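Local coordinates for protein precorrin-6Y C5,15-methyltransferase (Decarboxylating) (PDB 3E05) that probably transfers methyl groups from S-adenosyl-methionine to a corrin precursor in adenosylcobalamin biosynthesis, this chain being the C-terminal methyltransferase domain of a longer protein, at residues 38-43 against 61-66; 150-155 against 188-193. All coordinates share one frame; numbering follows the deposited sequence.

Interaction 1 of 2, residues 38-43 against 61-66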
ATOM      1  N   LEU D  38       0.297 -25.575   4.581  1.00 31.22           N
ATOM      2  CA  LEU D  38       0.580 -26.852   3.940  1.00 32.31           C
ATOM      3  C   LEU D  38       1.518 -27.723   4.770  1.00 37.58           C
ATOM      4  O   LEU D  38       2.414 -27.234   5.447  1.00 36.69           O
ATOM      5  CB  LEU D  38       1.175 -26.624   2.543  1.00 32.11           C
ATOM      6  CG  LEU D  38       0.312 -25.860   1.520  1.00 27.85           C
ATOM      7  CD1 LEU D  38       1.024 -25.835   0.160  1.00 30.39           C
ATOM      8  CD2 LEU D  38      -1.085 -26.427   1.375  1.00 31.33           C
ATOM      9  N   GLN D  39       1.285 -29.025   4.723  1.00 38.02           N
ATOM     10  CA  GLN D  39       2.238 -29.997   5.232  1.00 41.13           C
ATOM     11  C   GLN D  39       2.196 -31.161   4.257  1.00 41.37           C
ATOM     12  O   GLN D  39       1.238 -31.283   3.505  1.00 37.26           O
ATOM     13  CB  GLN D  39       1.906 -30.425   6.667  1.00 43.76           C
ATOM     14  CG  GLN D  39       0.447 -30.688   6.949  1.00 51.11           C
ATOM     15  CD  GLN D  39       0.155 -30.846   8.438  1.00 57.12           C
ATOM     16  OE1 GLN D  39       0.003 -29.864   9.170  1.00 61.20           O
ATOM     17  NE2 GLN D  39       0.064 -32.090   8.887  1.00 57.99           N
ATOM     18  N   ASP D  40       3.220 -32.009   4.258  1.00 38.68           N
ATOM     19  CA  ASP D  40       3.283 -33.110   3.299  1.00 42.09           C
ATOM     20  C   ASP D  40       2.118 -34.108   3.480  1.00 38.14           C
ATOM     21  O   ASP D  40       1.478 -34.127   4.527  1.00 37.94           O
ATOM     22  CB  ASP D  40       4.650 -33.800   3.365  1.00 43.39           C
ATOM     23  CG  ASP D  40       5.055 -34.412   2.036  1.00 46.86           C
ATOM     24  OD1 ASP D  40       4.265 -34.335   1.073  1.00 43.26           O
ATOM     25  OD2 ASP D  40       6.167 -34.970   1.948  1.00 49.34           O
ATOM     26  N   ASP D  41       1.811 -34.859   2.418  1.00 44.47           N
ATOM     27  CA  ASP D  41       0.787 -35.928   2.401  1.00 41.97           C
ATOM     28  C   ASP D  41      -0.671 -35.468   2.354  1.00 44.53           C
ATOM     29  O   ASP D  41      -1.571 -36.311   2.400  1.00 42.15           O
ATOM     30  CB  ASP D  41       0.964 -36.938   3.555  1.00 48.90           C
ATOM     31  CG  ASP D  41       2.334 -37.587   3.570  1.00 55.66           C
ATOM     32  OD1 ASP D  41       2.746 -38.166   2.543  1.00 61.70           O
ATOM     33  OD2 ASP D  41       2.991 -37.536   4.629  1.00 65.12           O
ATOM     34  N   LEU D  42      -0.922 -34.160   2.258  1.00 41.17           N
ATOM     35  CA  LEU D  42      -2.311 -33.666   2.221  1.00 38.90           C
ATOM     36  C   LEU D  42      -2.897 -33.704   0.821  1.00 35.64           C
ATOM     37  O   LEU D  42      -2.175 -33.751  -0.165  1.00 41.06           O
ATOM     38  CB  LEU D  42      -2.420 -32.237   2.769  1.00 37.67           C
ATOM     39  CG  LEU D  42      -2.050 -31.957   4.233  1.00 43.01           C
ATOM     40  CD1 LEU D  42      -2.427 -30.531   4.587  1.00 39.23           C
ATOM     41  CD2 LEU D  42      -2.721 -32.919   5.198  1.00 38.12           C
ATOM     42  N   VAL D  43      -4.218 -33.661   0.739  1.00 34.50           N
ATOM     43  CA  VAL D  43      -4.894 -33.515  -0.533  1.00 33.56           C
ATOM     44  C   VAL D  43      -5.381 -32.067  -0.672  1.00 30.08           C
ATOM     45  O   VAL D  43      -6.058 -31.554   0.218  1.00 32.02           O
ATOM     46  CB  VAL D  43      -6.075 -34.513  -0.693  1.00 32.16           C
ATOM     47  CG1 VAL D  43      -6.924 -34.191  -1.944  1.00 33.64           C
ATOM     48  CG2 VAL D  43      -5.547 -35.953  -0.763  1.00 36.69           C
ATOM     49  N   LEU D  61       6.127 -28.123  -2.066  1.00 37.68           N
ATOM     50  CA  LEU D  61       6.025 -28.089  -0.604  1.00 35.59           C
ATOM     51  C   LEU D  61       5.408 -29.357  -0.038  1.00 39.29           C
ATOM     52  O   LEU D  61       5.580 -29.662   1.151  1.00 40.09           O
ATOM     53  CB  LEU D  61       5.176 -26.898  -0.142  1.00 39.25           C
ATOM     54  CG  LEU D  61       5.616 -25.456  -0.434  1.00 34.19           C
ATOM     55  CD1 LEU D  61       4.511 -24.472  -0.046  1.00 33.46           C
ATOM     56  CD2 LEU D  61       6.849 -25.133   0.304  1.00 34.88           C
ATOM     57  N   MET D  62       4.656 -30.072  -0.878  1.00 37.76           N
ATOM     58  CA  MET D  62       4.069 -31.351  -0.502  1.00 35.72           C
ATOM     59  C   MET D  62       4.442 -32.419  -1.533  1.00 40.31           C
ATOM     60  O   MET D  62       3.586 -32.818  -2.324  1.00 41.67           O
ATOM     61  CB  MET D  62       2.539 -31.257  -0.409  1.00 37.45           C
ATOM     62  CG  MET D  62       2.002 -30.225   0.556  1.00 30.96           C
ATOM     63  SD  MET D  62       0.206 -30.277   0.726  1.00 28.37           S
ATOM     64  CE  MET D  62      -0.342 -29.917  -0.934  1.00 28.84           C
ATOM     65  N   PRO D  63       5.706 -32.904  -1.521  1.00 42.12           N
ATOM     66  CA  PRO D  63       6.147 -33.860  -2.555  1.00 45.14           C
ATOM     67  C   PRO D  63       5.341 -35.159  -2.564  1.00 43.03           C
ATOM     68  O   PRO D  63       5.144 -35.768  -3.626  1.00 45.25           O
ATOM     69  CB  PRO D  63       7.604 -34.162  -2.173  1.00 45.67           C
ATOM     70  CG  PRO D  63       8.008 -33.081  -1.235  1.00 46.29           C
ATOM     71  CD  PRO D  63       6.776 -32.619  -0.546  1.00 43.75           C
ATOM     72  N   ASN D  64       4.869 -35.562  -1.391  1.00 41.96           N
ATOM     73  CA  ASN D  64       4.062 -36.766  -1.262  1.00 43.12           C
ATOM     74  C   ASN D  64       2.570 -36.494  -1.096  1.00 46.80           C
ATOM     75  O   ASN D  64       1.785 -37.428  -0.906  1.00 42.94           O
ATOM     76  CB  ASN D  64       4.601 -37.643  -0.127  1.00 46.95           C
ATOM     77  CG  ASN D  64       6.038 -38.061  -0.356  1.00 51.21           C
ATOM     78  OD1 ASN D  64       6.332 -38.861  -1.251  1.00 55.91           O
ATOM     79  ND2 ASN D  64       6.944 -37.519   0.445  1.00 48.02           N
ATOM     80  N   GLY D  65       2.179 -35.220  -1.181  1.00 43.28           N
ATOM     81  CA  GLY D  65       0.767 -34.852  -1.228  1.00 40.91           C
ATOM     82  C   GLY D  65       0.153 -35.080  -2.602  1.00 40.30           C
ATOM     83  O   GLY D  65       0.866 -35.405  -3.556  1.00 41.14           O
ATOM     84  N   ARG D  66      -1.166 -34.908  -2.703  1.00 37.03           N
ATOM     85  CA  ARG D  66      -1.869 -34.974  -3.990  1.00 41.60           C
ATOM     86  C   ARG D  66      -2.645 -33.692  -4.266  1.00 38.35           C
ATOM     87  O   ARG D  66      -3.497 -33.289  -3.476  1.00 37.72           O
ATOM     88  CB  ARG D  66      -2.827 -36.172  -4.052  1.00 41.23           C
ATOM     89  CG  ARG D  66      -2.122 -37.544  -4.001  1.00 47.78           C
ATOM     90  CD  ARG D  66      -3.112 -38.686  -4.125  1.00 46.60           C
ATOM     91  NE  ARG D  66      -3.932 -38.830  -2.928  1.00 53.21           N
ATOM     92  CZ  ARG D  66      -5.078 -39.507  -2.876  1.00 62.26           C
ATOM     93  NH1 ARG D  66      -5.557 -40.097  -3.964  1.00 57.32           N
ATOM     94  NH2 ARG D  66      -5.751 -39.579  -1.732  1.00 63.47           N
TER

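Interaction 2 of 2, residues 150-155 against 188-193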
ATOM      1  N   LYS D 150     -18.857 -11.382  -1.184  1.00 36.21           N
ATOM      2  CA  LYS D 150     -19.639 -12.612  -1.202  1.00 38.37           C
ATOM      3  C   LYS D 150     -18.854 -13.760  -0.574  1.00 36.58           C
ATOM      4  O   LYS D 150     -19.430 -14.550   0.175  1.00 38.97           O
ATOM      5  CB  LYS D 150     -20.092 -12.957  -2.626  1.00 41.74           C
ATOM      6  CG  LYS D 150     -21.081 -11.956  -3.245  1.00 49.99           C
ATOM      7  CD  LYS D 150     -22.489 -12.085  -2.658  1.00 63.25           C
ATOM      8  CE  LYS D 150     -23.481 -11.135  -3.328  1.00 64.34           C
ATOM      9  NZ  LYS D 150     -23.363  -9.741  -2.818  1.00 69.38           N
ATOM     10  N   ALA D 151     -17.545 -13.824  -0.836  1.00 33.65           N
ATOM     11  CA  ALA D 151     -16.710 -14.895  -0.259  1.00 33.46           C
ATOM     12  C   ALA D 151     -16.711 -14.837   1.250  1.00 35.04           C
ATOM     13  O   ALA D 151     -16.894 -15.868   1.897  1.00 35.70           O
ATOM     14  CB  ALA D 151     -15.276 -14.862  -0.796  1.00 32.20           C
ATOM     15  N   VAL D 152     -16.552 -13.635   1.816  1.00 31.86           N
ATOM     16  CA  VAL D 152     -16.615 -13.491   3.266  1.00 34.46           C
ATOM     17  C   VAL D 152     -18.011 -13.849   3.803  1.00 35.63           C
ATOM     18  O   VAL D 152     -18.125 -14.553   4.806  1.00 36.93           O
ATOM     19  CB  VAL D 152     -16.119 -12.086   3.737  1.00 33.56           C
ATOM     20  CG1 VAL D 152     -16.236 -11.939   5.239  1.00 34.81           C
ATOM     21  CG2 VAL D 152     -14.666 -11.903   3.329  1.00 31.07           C
ATOM     22  N   GLU D 153     -19.050 -13.399   3.102  1.00 37.63           N
ATOM     23  CA  GLU D 153     -20.441 -13.667   3.472  1.00 41.00           C
ATOM     24  C   GLU D 153     -20.780 -15.169   3.492  1.00 38.24           C
ATOM     25  O   GLU D 153     -21.353 -15.658   4.461  1.00 40.21           O
ATOM     26  CB  GLU D 153     -21.391 -12.911   2.535  1.00 40.39           C
ATOM     27  CG  GLU D 153     -22.872 -13.008   2.916  1.00 52.32           C
ATOM     28  CD  GLU D 153     -23.812 -12.559   1.805  1.00 52.82           C
ATOM     29  OE1 GLU D 153     -23.479 -11.605   1.066  1.00 61.21           O
ATOM     30  OE2 GLU D 153     -24.897 -13.163   1.677  1.00 61.80           O
ATOM     31  N   PHE D 154     -20.413 -15.887   2.434  1.00 37.56           N
ATOM     32  CA  PHE D 154     -20.716 -17.327   2.319  1.00 39.57           C
ATOM     33  C   PHE D 154     -19.941 -18.198   3.299  1.00 40.49           C
ATOM     34  O   PHE D 154     -20.490 -19.136   3.867  1.00 40.61           O
ATOM     35  CB  PHE D 154     -20.509 -17.844   0.892  1.00 39.44           C
ATOM     36  CG  PHE D 154     -21.291 -17.097  -0.153  1.00 43.44           C
ATOM     37  CD1 PHE D 154     -22.562 -16.583   0.126  1.00 43.99           C
ATOM     38  CD2 PHE D 154     -20.763 -16.921  -1.431  1.00 40.65           C
ATOM     39  CE1 PHE D 154     -23.274 -15.883  -0.840  1.00 46.40           C
ATOM     40  CE2 PHE D 154     -21.475 -16.234  -2.410  1.00 44.74           C
ATOM     41  CZ  PHE D 154     -22.735 -15.711  -2.113  1.00 45.52           C
ATOM     42  N   LEU D 155     -18.667 -17.883   3.492  1.00 36.39           N
ATOM     43  CA  LEU D 155     -17.826 -18.612   4.437  1.00 34.80           C
ATOM     44  C   LEU D 155     -18.249 -18.383   5.887  1.00 38.63           C
ATOM     45  O   LEU D 155     -18.202 -19.305   6.703  1.00 42.94           O
ATOM     46  CB  LEU D 155     -16.347 -18.233   4.254  1.00 34.19           C
ATOM     47  CG  LEU D 155     -15.630 -18.699   2.977  1.00 36.70           C
ATOM     48  CD1 LEU D 155     -14.390 -17.867   2.780  1.00 34.79           C
ATOM     49  CD2 LEU D 155     -15.283 -20.192   2.996  1.00 34.76           C
ATOM     50  N   TYR D 188      -6.700  -9.460  -2.329  1.00 22.94           N
ATOM     51  CA  TYR D 188      -7.256  -9.790  -1.036  1.00 22.75           C
ATOM     52  C   TYR D 188      -7.154 -11.296  -0.846  1.00 23.33           C
ATOM     53  O   TYR D 188      -7.798 -12.046  -1.571  1.00 26.00           O
ATOM     54  CB  TYR D 188      -8.731  -9.364  -0.983  1.00 26.08           C
ATOM     55  CG  TYR D 188      -8.894  -7.861  -0.984  1.00 24.46           C
ATOM     56  CD1 TYR D 188      -8.920  -7.156   0.224  1.00 26.79           C
ATOM     57  CD2 TYR D 188      -8.971  -7.143  -2.181  1.00 26.31           C
ATOM     58  CE1 TYR D 188      -9.089  -5.754   0.242  1.00 26.85           C
ATOM     59  CE2 TYR D 188      -9.098  -5.742  -2.176  1.00 28.39           C
ATOM     60  CZ  TYR D 188      -9.166  -5.062  -0.961  1.00 32.73           C
ATOM     61  OH  TYR D 188      -9.278  -3.683  -0.952  1.00 30.53           O
ATOM     62  N   ILE D 189      -6.309 -11.710   0.098  1.00 22.98           N
ATOM     63  CA  ILE D 189      -6.138 -13.126   0.414  1.00 23.29           C
ATOM     64  C   ILE D 189      -7.050 -13.475   1.588  1.00 22.83           C
ATOM     65  O   ILE D 189      -6.844 -13.042   2.723  1.00 25.01           O
ATOM     66  CB  ILE D 189      -4.660 -13.459   0.718  1.00 27.49           C
ATOM     67  CG1 ILE D 189      -3.802 -13.097  -0.505  1.00 26.85           C
ATOM     68  CG2 ILE D 189      -4.498 -14.925   1.141  1.00 25.23           C
ATOM     69  CD1 ILE D 189      -2.317 -13.092  -0.266  1.00 24.47           C
ATOM     70  N   ILE D 190      -8.057 -14.290   1.282  1.00 24.52           N
ATOM     71  CA  ILE D 190      -9.078 -14.679   2.257  1.00 24.02           C
ATOM     72  C   ILE D 190      -8.793 -16.094   2.757  1.00 26.84           C
ATOM     73  O   ILE D 190      -8.737 -17.021   1.955  1.00 28.64           O
ATOM     74  CB  ILE D 190     -10.479 -14.626   1.609  1.00 26.51           C
ATOM     75  CG1 ILE D 190     -10.732 -13.241   1.009  1.00 27.03           C
ATOM     76  CG2 ILE D 190     -11.568 -15.011   2.626  1.00 27.91           C
ATOM     77  CD1 ILE D 190     -11.889 -13.167   0.042  1.00 29.24           C
ATOM     78  N   THR D 191      -8.602 -16.238   4.067  1.00 26.31           N
ATOM     79  CA  THR D 191      -8.342 -17.522   4.709  1.00 26.72           C
ATOM     80  C   THR D 191      -9.479 -17.895   5.650  1.00 31.93           C
ATOM     81  O   THR D 191      -9.889 -17.103   6.491  1.00 28.94           O
ATOM     82  CB  THR D 191      -6.991 -17.508   5.431  1.00 28.04           C
ATOM     83  OG1 THR D 191      -5.993 -17.042   4.517  1.00 27.57           O
ATOM     84  CG2 THR D 191      -6.602 -18.925   5.914  1.00 31.67           C
ATOM     85  N   ALA D 192      -9.985 -19.118   5.498  1.00 31.74           N
ATOM     86  CA  ALA D 192     -11.129 -19.578   6.274  1.00 30.74           C
ATOM     87  C   ALA D 192     -10.867 -20.964   6.836  1.00 33.10           C
ATOM     88  O   ALA D 192     -10.380 -21.850   6.132  1.00 29.32           O
ATOM     89  CB  ALA D 192     -12.374 -19.572   5.427  1.00 31.86           C
ATOM     90  N   TRP D 193     -11.167 -21.134   8.115  1.00 31.11           N
ATOM     91  CA  TRP D 193     -10.948 -22.402   8.797  1.00 35.78           C
ATOM     92  C   TRP D 193     -11.966 -22.500   9.915  1.00 38.53           C
ATOM     93  O   TRP D 193     -12.611 -21.509  10.259  1.00 35.29           O
ATOM     94  CB  TRP D 193      -9.507 -22.503   9.345  1.00 36.30           C
ATOM     95  CG  TRP D 193      -9.191 -21.526  10.455  1.00 42.59           C
ATOM     96  CD1 TRP D 193      -9.125 -21.804  11.793  1.00 46.39           C
ATOM     97  CD2 TRP D 193      -8.914 -20.118  10.326  1.00 45.08           C
ATOM     98  NE1 TRP D 193      -8.817 -20.668  12.502  1.00 46.33           N
ATOM     99  CE2 TRP D 193      -8.686 -19.617  11.631  1.00 48.60           C
ATOM    100  CE3 TRP D 193      -8.835 -19.233   9.240  1.00 41.73           C
ATOM    101  CZ2 TRP D 193      -8.388 -18.266  11.881  1.00 46.00           C
ATOM    102  CZ3 TRP D 193      -8.545 -17.874   9.494  1.00 42.70           C
ATOM    103  CH2 TRP D 193      -8.322 -17.414  10.802  1.00 44.34           C
TER

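Interaction 1 of 2, residues 38-43 against 61-66
Asp40 and Asn64 carry the polar half of this contact. Their carboxylate and amide planes lie 28° apart. Asp40 OD1 takes the backbone N-H of Asn64 with its syn lone pair, at 2.8 Å from Asn64 N. Asp40 OD2 is met on its own syn side by Asn64 ND2, 3.1 Å away and 29° out of the carboxylate plane. With chi1 at -151°, Asp40 CG lies anti to the backbone N, which carries it toward the turn 62-65. Asp40 OD1 also accepts Asp41 N of its own segment, from above the carboxylate plane, at 2.8 Å. Three N-H groups thus hold the carboxylate, which would probably limit its rotation. Pro63 sets its CD against both carboxylate oxygens, its ring crossing Asp40 at about a right angle. Asp41 runs beside Asn64, pointing the same way, with OD1 near Asn64 CB.

Met62 carries the apolar half. Met62 SD lies 3.1 Å from Gln39 O, a buried carbonyl oxygen with no hydrogen-bond partner in the model. Leu42 CB and Leu38 CD2 also touch SD. Leu38 crosses Leu61 at about a right angle, and their CD1 methyls meet at 3.7 Å.

At the far end the loops become strands. Arg66 N donates to Leu42 O at 3.0 Å, opening a parallel bridge between Val43 and Arg66. Val43 CG2 lies obliquely against the Arg66 guanidinium, 3.8 Å from Arg66 NH2.

The contact joins two helix-to-strand loops of a Rossmann-like domain, a type II turn (39-42) against a type I turn (62-65). Leu33 of helix 26-35 touches both Leu38 and Leu61, and Leu61 also packs on Leu61 of a second subunit. Strands 43-47 and 66-71 continue from here into the sheet.

Interaction 2 of 2, residues 150-155 against 188-193
Ile190 and Ala192 of strand 188-193 meet Ala151, Val152 and Leu155 of helix 150-155 mainly through methyl groups. No hydrogen bond links the two segments. Chi1 of -70° puts Leu155 CG beside the backbone N, and both methyls beyond it touch Ala192 CB, Leu155 CD1 at 3.7 Å and Leu155 CD2 at 3.8 Å. Leu155 CD1 also reaches Ile190 CG2, at 4.0 Å, and the two side chains cross obliquely.

Ile190 uses its two branches separately. Ile190 CG1 is anti to the carbonyl carbon (chi1 -55°), and Ile190 CD1 beyond it comes to 3.9 Å from Ala151 CB. The other branch, Ile190 CG2, meets Leu155 and, more loosely, Val152 CG2 at 4.4 Å. Ala151 and Leu155 are one helical turn apart, so Ile190 contacts successive turns of the helix. An alanine in place of Leu155 would probably open a gap over Ala192 and leave Ile190 CG2 with less packing against the helix.

The axes of segments 150-155 and 188-193 run almost parallel, 4° apart, and approach to 9.9 Å. This is a helix laid on one face of the mixed sheet of a Rossmann-like methyltransferase domain. Strand 180-193 runs antiparallel to its neighbours 137-142 and 161-173.

Backbone hydrogen bonds run within the helix and between strands of the sheet, none from helix to strand. Within the helix, Leu155 N donates to Ala151 O at 3.1 Å. In the sheet, Ile190 pairs with Leu140 and Thr191 with Glu163.

Further apolar packing surrounds the contact. Leu140 of strand 137-142 touches Ala151 and Leu155, while Val162 of strand 161-173 touches Leu155 and Ile190. Val152 also packs on Leu145 of a third subunit and on Lys179 of a second.

In the fold
The segments of the two contacts share no helix or strand, though residues of both touch helix 26-35. Their centres lie 23 Å apart. Interaction 1 joins two loops at one end of strands 43-47 and 66-71, in the parallel part of the sheet. It is partly buried and mixes a gripped carboxylate with apolar packing. Interaction 2 is fully buried and purely apolar. It lays a helix on the antiparallel strand 180-193, toward the other edge of the same sheet, next to strand 161-173. Interaction 1 combines directional hydrogen bonds with apolar contacts, whereas interaction 2 has only the fit of apolar side chains. Both touch the second subunit of the four-chain assembly.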